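Long-range contacts in activated BY transcription factor SSRB (Salmonella enterica, PDB 2WNW), which belongs to glycosyl hydrolase family 30 and combines a TIM-barrel domain with a beta-sandwich domain: residues Q91-S96 against I329-L334; Q189-Q194 against D231-Y236; V200-S205 against N342-L347; A257-I262 against Q283-K288. All coordinates share one frame; numbering follows the deposited sequence.

Contact 1 of 4, residues Q91-S96 against I329-L334. With GOL (glycerol), chain F.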
loop_
_atom_site.group_PDB
_atom_site.type_symbol
_atom_site.label_atom_id
_atom_site.label_comp_id
_atom_site.label_asym_id
_atom_site.label_seq_id
_atom_site.Cartn_x
_atom_site.Cartn_y
_atom_site.Cartn_z
ATOM N N GLN A 91 -34.040 13.034 6.356
ATOM C CA GLN A 91 -34.999 13.264 5.273
ATOM C C GLN A 91 -34.716 12.189 4.215
ATOM O O GLN A 91 -33.853 11.337 4.412
ATOM C CB GLN A 91 -34.898 14.685 4.696
ATOM C CG GLN A 91 -35.141 15.764 5.758
ATOM C CD GLN A 91 -35.486 17.130 5.187
ATOM O OE1 GLN A 91 -34.934 17.560 4.169
ATOM N NE2 GLN A 91 -36.387 17.833 5.862
ATOM N N SER A 92 -35.428 12.222 3.097
ATOM C CA SER A 92 -35.272 11.190 2.074
ATOM C C SER A 92 -33.957 11.072 1.296
ATOM O O SER A 92 -33.239 12.049 1.084
ATOM C CB SER A 92 -36.416 11.312 1.066
ATOM O OG SER A 92 -36.401 12.582 0.442
ATOM N N CYS A 93 -33.655 9.839 0.888
ATOM C CA CYS A 93 -32.496 9.532 0.059
ATOM C C CYS A 93 -33.131 8.751 -1.093
ATOM O O CYS A 93 -34.355 8.595 -1.112
ATOM C CB CYS A 93 -31.455 8.685 0.817
ATOM S SG CYS A 93 -31.936 7.009 1.278
ATOM N N ASP A 94 -32.346 8.271 -2.053
ATOM C CA ASP A 94 -32.948 7.544 -3.173
ATOM C C ASP A 94 -33.653 6.269 -2.727
ATOM O O ASP A 94 -34.651 5.857 -3.329
ATOM C CB ASP A 94 -31.903 7.243 -4.261
ATOM C CG ASP A 94 -30.700 6.495 -3.736
ATOM O OD1 ASP A 94 -30.196 6.863 -2.654
ATOM O OD2 ASP A 94 -30.246 5.553 -4.419
ATOM N N PHE A 95 -33.149 5.642 -1.669
ATOM C CA PHE A 95 -33.788 4.438 -1.170
ATOM C C PHE A 95 -34.934 4.789 -0.227
ATOM O O PHE A 95 -34.888 4.538 0.982
ATOM C CB PHE A 95 -32.767 3.516 -0.497
ATOM C CG PHE A 95 -32.014 2.662 -1.475
ATOM C CD1 PHE A 95 -30.819 3.105 -2.043
ATOM C CD2 PHE A 95 -32.546 1.447 -1.892
ATOM C CE1 PHE A 95 -30.168 2.347 -3.021
ATOM C CE2 PHE A 95 -31.907 0.684 -2.864
ATOM C CZ PHE A 95 -30.714 1.135 -3.432
ATOM N N SER A 96 -35.963 5.389 -0.818
ATOM C CA SER A 96 -37.168 5.797 -0.106
ATOM C C SER A 96 -38.323 5.569 -1.069
ATOM O O SER A 96 -38.108 5.383 -2.267
ATOM C CB SER A 96 -37.103 7.283 0.260
ATOM O OG SER A 96 -35.978 7.572 1.072
ATOM N N ILE A 329 -18.978 1.274 7.198
ATOM C CA ILE A 329 -20.429 1.321 7.187
ATOM C C ILE A 329 -20.917 1.008 5.778
ATOM O O ILE A 329 -20.670 1.762 4.831
ATOM C CB ILE A 329 -20.993 2.692 7.598
ATOM C CG1 ILE A 329 -20.393 3.134 8.938
ATOM C CG2 ILE A 329 -22.514 2.584 7.746
ATOM C CD1 ILE A 329 -20.898 4.488 9.416
ATOM N N ASP A 330 -21.598 -0.124 5.658
ATOM C CA ASP A 330 -22.166 -0.584 4.397
ATOM C C ASP A 330 -23.390 0.286 4.106
ATOM O O ASP A 330 -23.853 1.023 4.976
ATOM C CB ASP A 330 -22.568 -2.055 4.551
ATOM C CG ASP A 330 -23.202 -2.641 3.300
ATOM O OD1 ASP A 330 -22.816 -2.253 2.175
ATOM O OD2 ASP A 330 -24.079 -3.515 3.451
ATOM N N TRP A 331 -23.900 0.216 2.882
ATOM C CA TRP A 331 -25.086 0.985 2.512
ATOM C C TRP A 331 -26.278 0.180 3.049
ATOM O O TRP A 331 -26.159 -0.451 4.104
ATOM C CB TRP A 331 -25.135 1.138 0.985
ATOM C CG TRP A 331 -26.150 2.118 0.409
ATOM C CD1 TRP A 331 -26.564 2.168 -0.892
ATOM C CD2 TRP A 331 -26.846 3.183 1.090
ATOM N NE1 TRP A 331 -27.470 3.186 -1.067
ATOM C CE2 TRP A 331 -27.664 3.825 0.129
ATOM C CE3 TRP A 331 -26.861 3.655 2.412
ATOM C CZ2 TRP A 331 -28.490 4.914 0.448
ATOM C CZ3 TRP A 331 -27.685 4.741 2.731
ATOM C CH2 TRP A 331 -28.489 5.356 1.750
ATOM N N ASN A 332 -27.409 0.179 2.343
ATOM C CA ASN A 332 -28.601 -0.550 2.804
ATOM C C ASN A 332 -28.319 -1.907 3.449
ATOM O O ASN A 332 -27.699 -2.777 2.844
ATOM C CB ASN A 332 -29.579 -0.781 1.649
ATOM C CG ASN A 332 -30.000 0.497 0.973
ATOM O OD1 ASN A 332 -30.844 1.242 1.483
ATOM N ND2 ASN A 332 -29.408 0.766 -0.187
ATOM N N LEU A 333 -28.798 -2.086 4.677
ATOM C CA LEU A 333 -28.633 -3.342 5.403
ATOM C C LEU A 333 -29.494 -4.414 4.761
ATOM O O LEU A 333 -29.136 -5.597 4.732
ATOM C CB LEU A 333 -29.141 -3.210 6.838
ATOM C CG LEU A 333 -28.418 -2.421 7.917
ATOM C CD1 LEU A 333 -29.397 -2.124 9.045
ATOM C CD2 LEU A 333 -27.239 -3.220 8.420
ATOM N N LEU A 334 -30.641 -3.974 4.259
ATOM C CA LEU A 334 -31.638 -4.870 3.700
ATOM C C LEU A 334 -32.433 -4.226 2.575
ATOM O O LEU A 334 -32.688 -3.027 2.599
ATOM C CB LEU A 334 -32.593 -5.259 4.835
ATOM C CG LEU A 334 -33.962 -5.858 4.521
ATOM C CD1 LEU A 334 -33.789 -7.319 4.156
ATOM C CD2 LEU A 334 -34.879 -5.714 5.741
HETATM C C1 GOL F . -26.510 5.770 -3.430
HETATM O O1 GOL F . -27.639 4.907 -3.531
HETATM C C2 GOL F . -26.797 6.860 -2.369
HETATM O O2 GOL F . -27.962 7.554 -2.677
HETATM C C3 GOL F . -25.713 7.942 -2.313
HETATM O O3 GOL F . -24.436 7.479 -2.010
#

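Contact 2 of 4, residues Q189-Q194 against D231-Y236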
loop_
_atom_site.group_PDB
_atom_site.type_symbol
_atom_site.label_atom_id
_atom_site.label_comp_id
_atom_site.label_asym_id
_atom_site.label_seq_id
_atom_site.Cartn_x
_atom_site.Cartn_y
_atom_site.Cartn_z
ATOM N N GLN A 189 -24.465 9.838 17.386
ATOM C CA GLN A 189 -23.141 10.251 17.822
ATOM C C GLN A 189 -22.306 10.871 16.713
ATOM O O GLN A 189 -21.226 11.403 16.970
ATOM C CB GLN A 189 -22.383 9.064 18.419
ATOM C CG GLN A 189 -23.091 8.398 19.585
ATOM C CD GLN A 189 -22.251 7.307 20.222
ATOM O OE1 GLN A 189 -22.775 6.409 20.877
ATOM N NE2 GLN A 189 -20.937 7.388 20.039
ATOM N N ALA A 190 -22.797 10.809 15.481
ATOM C CA ALA A 190 -22.053 11.378 14.365
ATOM C C ALA A 190 -22.962 11.915 13.268
ATOM O O ALA A 190 -24.085 11.444 13.086
ATOM C CB ALA A 190 -21.111 10.334 13.781
ATOM N N LEU A 191 -22.449 12.904 12.543
ATOM C CA LEU A 191 -23.164 13.525 11.439
ATOM C C LEU A 191 -22.193 13.808 10.304
ATOM O O LEU A 191 -20.983 13.869 10.512
ATOM C CB LEU A 191 -23.736 14.882 11.863
ATOM C CG LEU A 191 -24.733 15.007 13.010
ATOM C CD1 LEU A 191 -24.861 16.478 13.401
ATOM C CD2 LEU A 191 -26.070 14.436 12.582
ATOM N N SER A 192 -22.729 13.953 9.099
ATOM C CA SER A 192 -21.913 14.384 7.979
ATOM C C SER A 192 -22.746 15.588 7.542
ATOM O O SER A 192 -23.957 15.623 7.783
ATOM C CB SER A 192 -21.801 13.323 6.874
ATOM O OG SER A 192 -22.989 13.176 6.124
ATOM N N VAL A 193 -22.113 16.596 6.958
ATOM C CA VAL A 193 -22.839 17.788 6.532
ATOM C C VAL A 193 -23.774 17.509 5.368
ATOM O O VAL A 193 -24.910 17.979 5.345
ATOM C CB VAL A 193 -21.865 18.912 6.110
ATOM C CG1 VAL A 193 -22.627 20.028 5.400
ATOM C CG2 VAL A 193 -21.156 19.462 7.336
ATOM N N GLN A 194 -23.289 16.733 4.407
ATOM C CA GLN A 194 -24.064 16.418 3.217
ATOM C C GLN A 194 -23.481 15.217 2.487
ATOM O O GLN A 194 -22.262 15.083 2.359
ATOM C CB GLN A 194 -24.059 17.633 2.282
ATOM C CG GLN A 194 -24.539 17.371 0.865
ATOM C CD GLN A 194 -26.026 17.097 0.790
ATOM O OE1 GLN A 194 -26.819 17.748 1.463
ATOM N NE2 GLN A 194 -26.414 16.147 -0.054
ATOM N N ASP A 231 -22.215 18.466 22.656
ATOM C CA ASP A 231 -20.826 18.806 22.359
ATOM C C ASP A 231 -19.981 17.675 21.778
ATOM O O ASP A 231 -19.176 17.897 20.874
ATOM C CB ASP A 231 -20.149 19.314 23.633
ATOM C CG ASP A 231 -20.873 20.494 24.246
ATOM O OD1 ASP A 231 -20.488 21.647 23.955
ATOM O OD2 ASP A 231 -21.839 20.265 25.010
ATOM N N GLU A 232 -20.165 16.468 22.304
ATOM C CA GLU A 232 -19.389 15.308 21.875
ATOM C C GLU A 232 -19.729 14.739 20.500
ATOM O O GLU A 232 -19.122 13.764 20.064
ATOM C CB GLU A 232 -19.496 14.210 22.934
ATOM C CG GLU A 232 -18.950 14.642 24.286
ATOM C CD GLU A 232 -19.060 13.560 25.341
ATOM O OE1 GLU A 232 -18.598 13.794 26.478
ATOM O OE2 GLU A 232 -19.609 12.480 25.035
ATOM N N MET A 233 -20.691 15.350 19.820
ATOM C CA MET A 233 -21.093 14.906 18.487
ATOM C C MET A 233 -19.906 14.973 17.523
ATOM O O MET A 233 -19.158 15.953 17.522
ATOM C CB MET A 233 -22.208 15.810 17.959
ATOM C CG MET A 233 -22.719 15.449 16.573
ATOM S SD MET A 233 -23.678 13.931 16.600
ATOM C CE MET A 233 -25.272 14.548 17.177
ATOM N N GLU A 234 -19.723 13.937 16.708
ATOM C CA GLU A 234 -18.638 13.958 15.733
ATOM C C GLU A 234 -19.222 14.483 14.429
ATOM O O GLU A 234 -20.369 14.179 14.094
ATOM C CB GLU A 234 -18.068 12.555 15.475
ATOM C CG GLU A 234 -17.441 11.853 16.669
ATOM C CD GLU A 234 -16.672 10.606 16.257
ATOM O OE1 GLU A 234 -16.979 10.039 15.185
ATOM O OE2 GLU A 234 -15.767 10.183 17.006
ATOM N N ILE A 235 -18.446 15.277 13.701
ATOM C CA ILE A 235 -18.898 15.797 12.417
ATOM C C ILE A 235 -17.883 15.430 11.340
ATOM O O ILE A 235 -16.681 15.673 11.493
ATOM C CB ILE A 235 -19.071 17.330 12.435
ATOM C CG1 ILE A 235 -20.182 17.722 13.418
ATOM C CG2 ILE A 235 -19.424 17.826 11.034
ATOM C CD1 ILE A 235 -20.421 19.229 13.512
ATOM N N TYR A 236 -18.376 14.828 10.263
ATOM C CA TYR A 236 -17.535 14.420 9.140
ATOM C C TYR A 236 -17.882 15.239 7.904
ATOM O O TYR A 236 -19.027 15.664 7.734
ATOM C CB TYR A 236 -17.753 12.934 8.821
ATOM C CG TYR A 236 -17.235 11.985 9.875
ATOM C CD1 TYR A 236 -15.970 11.406 9.757
ATOM C CD2 TYR A 236 -17.994 11.691 11.004
ATOM C CE1 TYR A 236 -15.472 10.557 10.747
ATOM C CE2 TYR A 236 -17.510 10.847 11.999
ATOM C CZ TYR A 236 -16.251 10.287 11.865
ATOM O OH TYR A 236 -15.771 9.463 12.860
HETATM O O HOH W 1 -19.863 11.392 19.349
#

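Contact 3 of 4, residues V200-S205 against N342-L347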
loop_
_atom_site.group_PDB
_atom_site.type_symbol
_atom_site.label_atom_id
_atom_site.label_comp_id
_atom_site.label_asym_id
_atom_site.label_seq_id
_atom_site.Cartn_x
_atom_site.Cartn_y
_atom_site.Cartn_z
ATOM N N VAL A 200 -24.338 16.022 -8.410
ATOM C CA VAL A 200 -25.740 16.211 -8.741
ATOM C C VAL A 200 -26.280 14.821 -9.076
ATOM O O VAL A 200 -25.651 14.076 -9.823
ATOM C CB VAL A 200 -25.916 17.107 -9.984
ATOM C CG1 VAL A 200 -27.387 17.172 -10.364
ATOM C CG2 VAL A 200 -25.364 18.505 -9.714
ATOM N N LYS A 201 -27.428 14.467 -8.512
ATOM C CA LYS A 201 -28.042 13.168 -8.781
ATOM C C LYS A 201 -29.484 13.394 -9.227
ATOM O O LYS A 201 -30.060 14.434 -8.925
ATOM C CB LYS A 201 -28.040 12.307 -7.516
ATOM C CG LYS A 201 -26.659 11.989 -6.961
ATOM C CD LYS A 201 -25.883 11.090 -7.909
ATOM C CE LYS A 201 -24.548 10.687 -7.312
ATOM N NZ LYS A 201 -23.761 9.854 -8.263
ATOM N N THR A 202 -30.066 12.433 -9.942
ATOM C CA THR A 202 -31.455 12.562 -10.372
ATOM C C THR A 202 -32.342 12.379 -9.144
ATOM O O THR A 202 -33.546 12.648 -9.180
ATOM C CB THR A 202 -31.837 11.501 -11.426
ATOM O OG1 THR A 202 -31.567 10.195 -10.909
ATOM C CG2 THR A 202 -31.051 11.715 -12.712
ATOM N N TRP A 203 -31.738 11.902 -8.059
ATOM C CA TRP A 203 -32.453 11.712 -6.803
ATOM C C TRP A 203 -31.996 12.773 -5.801
ATOM O O TRP A 203 -31.322 13.726 -6.177
ATOM C CB TRP A 203 -32.218 10.301 -6.255
ATOM C CG TRP A 203 -30.774 9.901 -6.122
ATOM C CD1 TRP A 203 -29.891 10.306 -5.161
ATOM C CD2 TRP A 203 -30.059 8.987 -6.964
ATOM N NE1 TRP A 203 -28.672 9.696 -5.350
ATOM C CE2 TRP A 203 -28.747 8.882 -6.451
ATOM C CE3 TRP A 203 -30.401 8.245 -8.104
ATOM C CZ2 TRP A 203 -27.773 8.062 -7.038
ATOM C CZ3 TRP A 203 -29.434 7.430 -8.688
ATOM C CH2 TRP A 203 -28.134 7.347 -8.152
ATOM N N ASP A 204 -32.362 12.608 -4.535
ATOM C CA ASP A 204 -32.014 13.572 -3.489
ATOM C C ASP A 204 -30.528 13.914 -3.459
ATOM O O ASP A 204 -29.684 13.043 -3.261
ATOM C CB ASP A 204 -32.446 13.025 -2.132
ATOM C CG ASP A 204 -33.888 12.566 -2.133
ATOM O OD1 ASP A 204 -34.753 13.306 -1.618
ATOM O OD2 ASP A 204 -34.152 11.467 -2.670
ATOM N N SER A 205 -30.220 15.191 -3.648
ATOM C CA SER A 205 -28.839 15.657 -3.657
ATOM C C SER A 205 -28.785 17.167 -3.430
ATOM O O SER A 205 -29.775 17.867 -3.622
ATOM C CB SER A 205 -28.179 15.293 -4.992
ATOM O OG SER A 205 -28.987 15.694 -6.089
ATOM N N ASN A 342 -36.603 1.947 -4.445
ATOM C CA ASN A 342 -35.773 3.120 -4.725
ATOM C C ASN A 342 -36.639 4.019 -5.609
ATOM O O ASN A 342 -37.055 3.608 -6.693
ATOM C CB ASN A 342 -34.499 2.699 -5.466
ATOM C CG ASN A 342 -33.535 3.851 -5.678
ATOM O OD1 ASN A 342 -33.787 4.756 -6.480
ATOM N ND2 ASN A 342 -32.419 3.826 -4.952
ATOM N N HIS A 343 -36.905 5.243 -5.159
ATOM C CA HIS A 343 -37.783 6.124 -5.921
ATOM C C HIS A 343 -37.250 6.657 -7.250
ATOM O O HIS A 343 -37.954 7.380 -7.951
ATOM C CB HIS A 343 -38.308 7.261 -5.022
ATOM C CG HIS A 343 -37.352 8.394 -4.816
ATOM N ND1 HIS A 343 -37.165 9.390 -5.750
ATOM C CD2 HIS A 343 -36.573 8.721 -3.757
ATOM C CE1 HIS A 343 -36.316 10.284 -5.274
ATOM N NE2 HIS A 343 -35.942 9.902 -4.066
ATOM N N GLN A 344 -36.021 6.290 -7.603
ATOM C CA GLN A 344 -35.449 6.699 -8.883
ATOM C C GLN A 344 -35.026 5.480 -9.699
ATOM O O GLN A 344 -34.348 5.606 -10.716
ATOM C CB GLN A 344 -34.252 7.630 -8.686
ATOM C CG GLN A 344 -34.621 9.102 -8.670
ATOM C CD GLN A 344 -35.318 9.538 -9.946
ATOM O OE1 GLN A 344 -36.498 9.892 -9.933
ATOM N NE2 GLN A 344 -34.592 9.507 -11.059
ATOM N N GLY A 345 -35.435 4.299 -9.246
ATOM C CA GLY A 345 -35.101 3.072 -9.950
ATOM C C GLY A 345 -33.645 2.648 -9.846
ATOM O O GLY A 345 -33.189 1.795 -10.610
ATOM N N ASN A 346 -32.914 3.238 -8.906
ATOM C CA ASN A 346 -31.506 2.909 -8.712
ATOM C C ASN A 346 -31.377 1.669 -7.825
ATOM O O ASN A 346 -30.878 1.747 -6.699
ATOM C CB ASN A 346 -30.781 4.098 -8.073
ATOM C CG ASN A 346 -29.312 3.823 -7.831
ATOM O OD1 ASN A 346 -28.630 3.267 -8.688
ATOM N ND2 ASN A 346 -28.812 4.221 -6.662
ATOM N N LEU A 347 -31.830 0.529 -8.344
ATOM C CA LEU A 347 -31.798 -0.737 -7.611
ATOM C C LEU A 347 -30.373 -1.220 -7.346
ATOM O O LEU A 347 -29.509 -1.141 -8.220
ATOM C CB LEU A 347 -32.570 -1.804 -8.395
ATOM C CG LEU A 347 -34.007 -1.431 -8.788
ATOM C CD1 LEU A 347 -34.611 -2.533 -9.650
ATOM C CD2 LEU A 347 -34.844 -1.211 -7.536
#

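Contact 4 of 4, residues A257-I262 against Q283-K288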
loop_
_atom_site.group_PDB
_atom_site.type_symbol
_atom_site.label_atom_id
_atom_site.label_comp_id
_atom_site.label_asym_id
_atom_site.label_seq_id
_atom_site.Cartn_x
_atom_site.Cartn_y
_atom_site.Cartn_z
ATOM N N ALA A 257 -10.109 27.016 12.304
ATOM C CA ALA A 257 -11.440 26.822 12.870
ATOM C C ALA A 257 -12.044 25.495 12.415
ATOM O O ALA A 257 -12.712 24.807 13.192
ATOM C CB ALA A 257 -12.351 27.977 12.475
ATOM N N ASN A 258 -11.807 25.140 11.155
ATOM C CA ASN A 258 -12.326 23.890 10.616
ATOM C C ASN A 258 -11.612 22.712 11.255
ATOM O O ASN A 258 -12.235 21.712 11.607
ATOM C CB ASN A 258 -12.142 23.836 9.102
ATOM C CG ASN A 258 -12.982 24.861 8.381
ATOM O OD1 ASN A 258 -13.978 25.349 8.919
ATOM N ND2 ASN A 258 -12.599 25.182 7.151
ATOM N N TYR A 259 -10.299 22.835 11.406
ATOM C CA TYR A 259 -9.517 21.769 12.009
ATOM C C TYR A 259 -10.046 21.463 13.406
ATOM O O TYR A 259 -10.193 20.301 13.783
ATOM C CB TYR A 259 -8.041 22.166 12.102
ATOM C CG TYR A 259 -7.179 21.044 12.629
ATOM C CD1 TYR A 259 -6.698 20.051 11.777
ATOM C CD2 TYR A 259 -6.916 20.929 13.993
ATOM C CE1 TYR A 259 -5.976 18.965 12.274
ATOM C CE2 TYR A 259 -6.201 19.848 14.499
ATOM C CZ TYR A 259 -5.735 18.870 13.635
ATOM O OH TYR A 259 -5.043 17.793 14.140
ATOM N N LYS A 260 -10.345 22.509 14.168
ATOM C CA LYS A 260 -10.849 22.338 15.525
ATOM C C LYS A 260 -12.284 21.829 15.617
ATOM O O LYS A 260 -12.624 21.095 16.544
ATOM C CB LYS A 260 -10.746 23.657 16.301
ATOM C CG LYS A 260 -9.322 24.098 16.589
ATOM C CD LYS A 260 -9.297 25.375 17.419
ATOM C CE LYS A 260 -7.872 25.761 17.789
ATOM N NZ LYS A 260 -7.826 26.998 18.623
ATOM N N GLY A 261 -13.124 22.199 14.655
ATOM C CA GLY A 261 -14.516 21.787 14.722
ATOM C C GLY A 261 -14.952 20.552 13.956
ATOM O O GLY A 261 -16.076 20.085 14.138
ATOM N N ILE A 262 -14.078 20.012 13.115
ATOM C CA ILE A 262 -14.419 18.837 12.317
ATOM C C ILE A 262 -13.571 17.631 12.726
ATOM O O ILE A 262 -12.347 17.728 12.807
ATOM C CB ILE A 262 -14.230 19.163 10.825
ATOM C CG1 ILE A 262 -15.201 20.285 10.438
ATOM C CG2 ILE A 262 -14.446 17.922 9.974
ATOM C CD1 ILE A 262 -15.008 20.819 9.040
ATOM N N GLN A 283 -1.370 9.959 7.627
ATOM C CA GLN A 283 -0.059 10.407 8.083
ATOM C C GLN A 283 -0.043 11.913 8.355
ATOM O O GLN A 283 0.628 12.373 9.277
ATOM C CB GLN A 283 1.004 10.036 7.042
ATOM C CG GLN A 283 1.016 8.544 6.707
ATOM C CD GLN A 283 1.919 8.195 5.534
ATOM O OE1 GLN A 283 1.918 8.876 4.505
ATOM N NE2 GLN A 283 2.682 7.114 5.676
ATOM N N CYS A 284 -0.796 12.672 7.559
ATOM C CA CYS A 284 -0.864 14.124 7.710
ATOM C C CYS A 284 -1.846 14.592 8.786
ATOM O O CYS A 284 -1.631 15.622 9.426
ATOM C CB CYS A 284 -1.233 14.774 6.373
ATOM S SG CYS A 284 0.057 14.637 5.110
ATOM N N LEU A 285 -2.922 13.838 8.978
ATOM C CA LEU A 285 -3.937 14.173 9.974
ATOM C C LEU A 285 -4.137 12.988 10.913
ATOM O O LEU A 285 -5.227 12.415 10.990
ATOM C CB LEU A 285 -5.257 14.505 9.278
ATOM C CG LEU A 285 -5.208 15.679 8.298
ATOM C CD1 LEU A 285 -6.511 15.744 7.512
ATOM C CD2 LEU A 285 -4.972 16.973 9.065
ATOM N N PRO A 286 -3.083 12.614 11.653
ATOM C CA PRO A 286 -3.158 11.485 12.582
ATOM C C PRO A 286 -4.259 11.555 13.628
ATOM O O PRO A 286 -4.724 10.520 14.101
ATOM C CB PRO A 286 -1.763 11.461 13.208
ATOM C CG PRO A 286 -1.354 12.892 13.169
ATOM C CD PRO A 286 -1.795 13.315 11.790
ATOM N N ASP A 287 -4.687 12.761 13.985
ATOM C CA ASP A 287 -5.726 12.897 15.001
ATOM C C ASP A 287 -7.147 12.968 14.448
ATOM O O ASP A 287 -8.104 13.066 15.217
ATOM C CB ASP A 287 -5.455 14.119 15.884
ATOM C CG ASP A 287 -4.096 14.059 16.566
ATOM O OD1 ASP A 287 -3.716 12.972 17.052
ATOM O OD2 ASP A 287 -3.411 15.103 16.621
ATOM N N LYS A 288 -7.289 12.922 13.126
ATOM C CA LYS A 288 -8.614 12.963 12.511
ATOM C C LYS A 288 -9.029 11.559 12.097
ATOM O O LYS A 288 -8.186 10.674 11.964
ATOM C CB LYS A 288 -8.614 13.890 11.294
ATOM C CG LYS A 288 -8.356 15.348 11.645
ATOM C CD LYS A 288 -9.358 15.848 12.675
ATOM C CE LYS A 288 -9.096 17.294 13.059
ATOM N NZ LYS A 288 -9.996 17.725 14.166
HETATM O O HOH W 2 -4.106 15.468 13.076
#

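Contact 1 of 4, residues Q91-S96 against I329-L334
The amide of Asn332 is tucked into the angle between two aromatic rings, Phe95 and Trp331, and lies at the centre of the contact. Its ND2 sits 3.2 Å above the plane of the Phe95 ring, over the ring centre, with amide and ring planes turned 61° apart. The same nitrogen also lies over a face of the Trp331 indole, nearer its rim. OD1 of Asn332 is hydrogen-bonded to Thr53 OG1, which would help to hold the amide in this rotation. Phe95 and Trp331 meet obliquely, with planes at 86°, and Phe95 CE1 comes within 3.4 Å of Trp331 NE1. Trp331 reaches the loop because its CG stands anti to the backbone N (chi1 -169°). At the far end of the indole, Cys93 SG lies 3.9 Å from Trp331 CH2, a sulfur-aromatic contact of oblique geometry. A glycerol, probably from the crystallisation liquor, bridges the two segments: its O1 accepts from Trp331 NE1 at 3.0 Å and donates to Asp94 OD2 at 2.8 Å, while its O2 makes a very short bond of 2.3 Å to Asp94 OD1. The glycerol is also hydrogen-bonded to Glu196, Glu294 and Trp144, and Asn342 and Asn346 bond to Asp94 OD2. Segment 91-96 follows strand 85-90 and segment 329-334 leaves strand 327-330, so the site lies at the C-terminal end of the barrel, where TIM-barrel enzymes carry their active sites. Chemically, an indole N-H and a carboxylate grip one hydroxyl, and the amide donors on Asp94 would tend to stabilise its ionised form.

Contact 2 of 4, residues Q189-Q194 against D231-Y236
Strands 190-192 and 234-236 run parallel in register, and their backbone ladder forms the tight part of the contact. Glu234 N donates to Gln189 O at 3.0 Å, Leu191 N to Glu234 O at 2.9 Å, and Tyr236 N to Leu191 O at 2.8 Å; the last two donors lie in the carbonyl planes. A weak fourth bond from Val193 N to Tyr236 O closes the ladder where strand 190-192 ends. On one face of the sheet, Tyr236 turns its ring edge to Ala190, with CE2 4.1 Å from Ala190 CB. Tyr236 OH donates to Glu234 OE1 at 2.7 Å from above the carboxylate plane, and Lys138 and Lys289 form salt bridges with that carboxylate. Leu191 and Ile235 point to the other face. Leu191 crosses Met233 at about a right angle, and the bent Met233 chain brings SD to 3.4 Å from Gln189 C, against the backbone. The packing loosens toward the start of the strands, where Gln189 and Glu232 are exposed and a water bridges their carbonyl oxygens, donating to Gln189 O at 2.7 Å. These are neighbouring strands of the eight-stranded barrel, linked by helix 210-227 in a beta-alpha-beta crossover. Ala190 and Tyr236 face inward, Tyr236 meeting strand 289-294. Ile235 faces helix 210-227, and strand 138-143 flanks Ala190 on the next edge.

Contact 3 of 4, residues V200-S205 against N342-L347
Two loops at the C-terminal end of the barrel meet here, beside the pocket that holds a glycerol close to Asn346. The central link is a His-carboxylate hydrogen bond: His343 NE2 donates to Asp204 OD2 at 2.8 Å and 169°, meeting the syn lone pair. The oxygen lies in the imidazole plane, while the carboxylate is turned 89° against the ring. The second oxygen, OD1, is held by Ser92 OG. Trp203 fills the middle of the contact. The amide plane of Asn346 is turned only 13° from the Trp203 indole, although the side chains cross obliquely, with Asn346 ND2 3.5 Å from Trp203 CH2; the same ND2 bonds to Asp94. Gln344 CB comes to the edge of the indole, and Gln344 CG lies 3.6 Å from Trp203 CB. Beyond, Gln344 NE2 makes a weak bond of 3.1 Å to Thr202 OG1. A type I turn, Asn342 to Gly345, presents His343 and Gln344. Asn342 OD1 braces it as an Asx turn, accepting from Gln344 N at 2.9 Å, and also from Asn346 N. With NE2 as donor and Asp204 held at both oxygens, the carboxylate would tend to stay ionised and could favour a protonated imidazole.

Contact 4 of 4, residues A257-I262 against Q283-K288
Lys288 and Tyr259 carry this contact between them, and Lys288 spans from the turn after helix 275-284 to the C-terminal end of helix 256-261. Its CB points toward the helix end, with CG anti to the carbonyl carbon (chi1 -65°). A bend at chi2 (-56°) then turns the chain, which runs straight from there to the amine. CD is the first atom to meet the helix end, 3.5 Å from Ile262 O. CE comes next: it passes close to the Tyr259 and Ile262 carbonyl oxygens and lies over one face of the Tyr259 ring, 3.6 Å above its plane and offset toward the rim, in a CH-pi contact whose nearest ring atom is CE1. At the tip, NZ donates two short hydrogen bonds, to Tyr259 O at 2.6 Å, nearly along the C=O axis, and to Ile262 O at 2.7 Å, in the carbonyl plane. Lys288 NZ also stands 4.3 Å from the centroid of the Tyr259 ring, only 7° off its normal, a cation-pi interaction. With CG anti to the backbone N, beside the carbonyl carbon, the Tyr259 ring reaches across to the turn. There Leu285 CD2 touches the ring edge, 3.9 Å from Tyr259 CE1, and a water links Tyr259 OH with Asp287 N. The positive charge should interact favourably with the carbonyl-rich helix terminus. Lys288 closes a type I turn that starts at Leu285. Both helices end just before a barrel strand, 264-268 and 289-294, so the contact ties two successive alpha-beta connections at the N-terminal end of the TIM barrel.

How the contacts relate
From the N terminus, the chain leaves strand 85-90 into the first segment of contact 1, whose partner, 329-334, takes in the end of the last barrel strand and the chain just beyond it; the loop so closed embraces most of the barrel. Contact 2 lies within it and joins neighbouring strands. Contact 3 opens between the two halves of contact 2 and closes beyond contact 1, so it crosses both. Contacts 1 and 3 touch directly. Contact 4 follows contact 2 in series and touches it, within the spans of contacts 1 and 3. Contacts 1 and 3 gather loops at the C-terminal end of the barrel, whereas contact 4 joins connections at its N-terminal end.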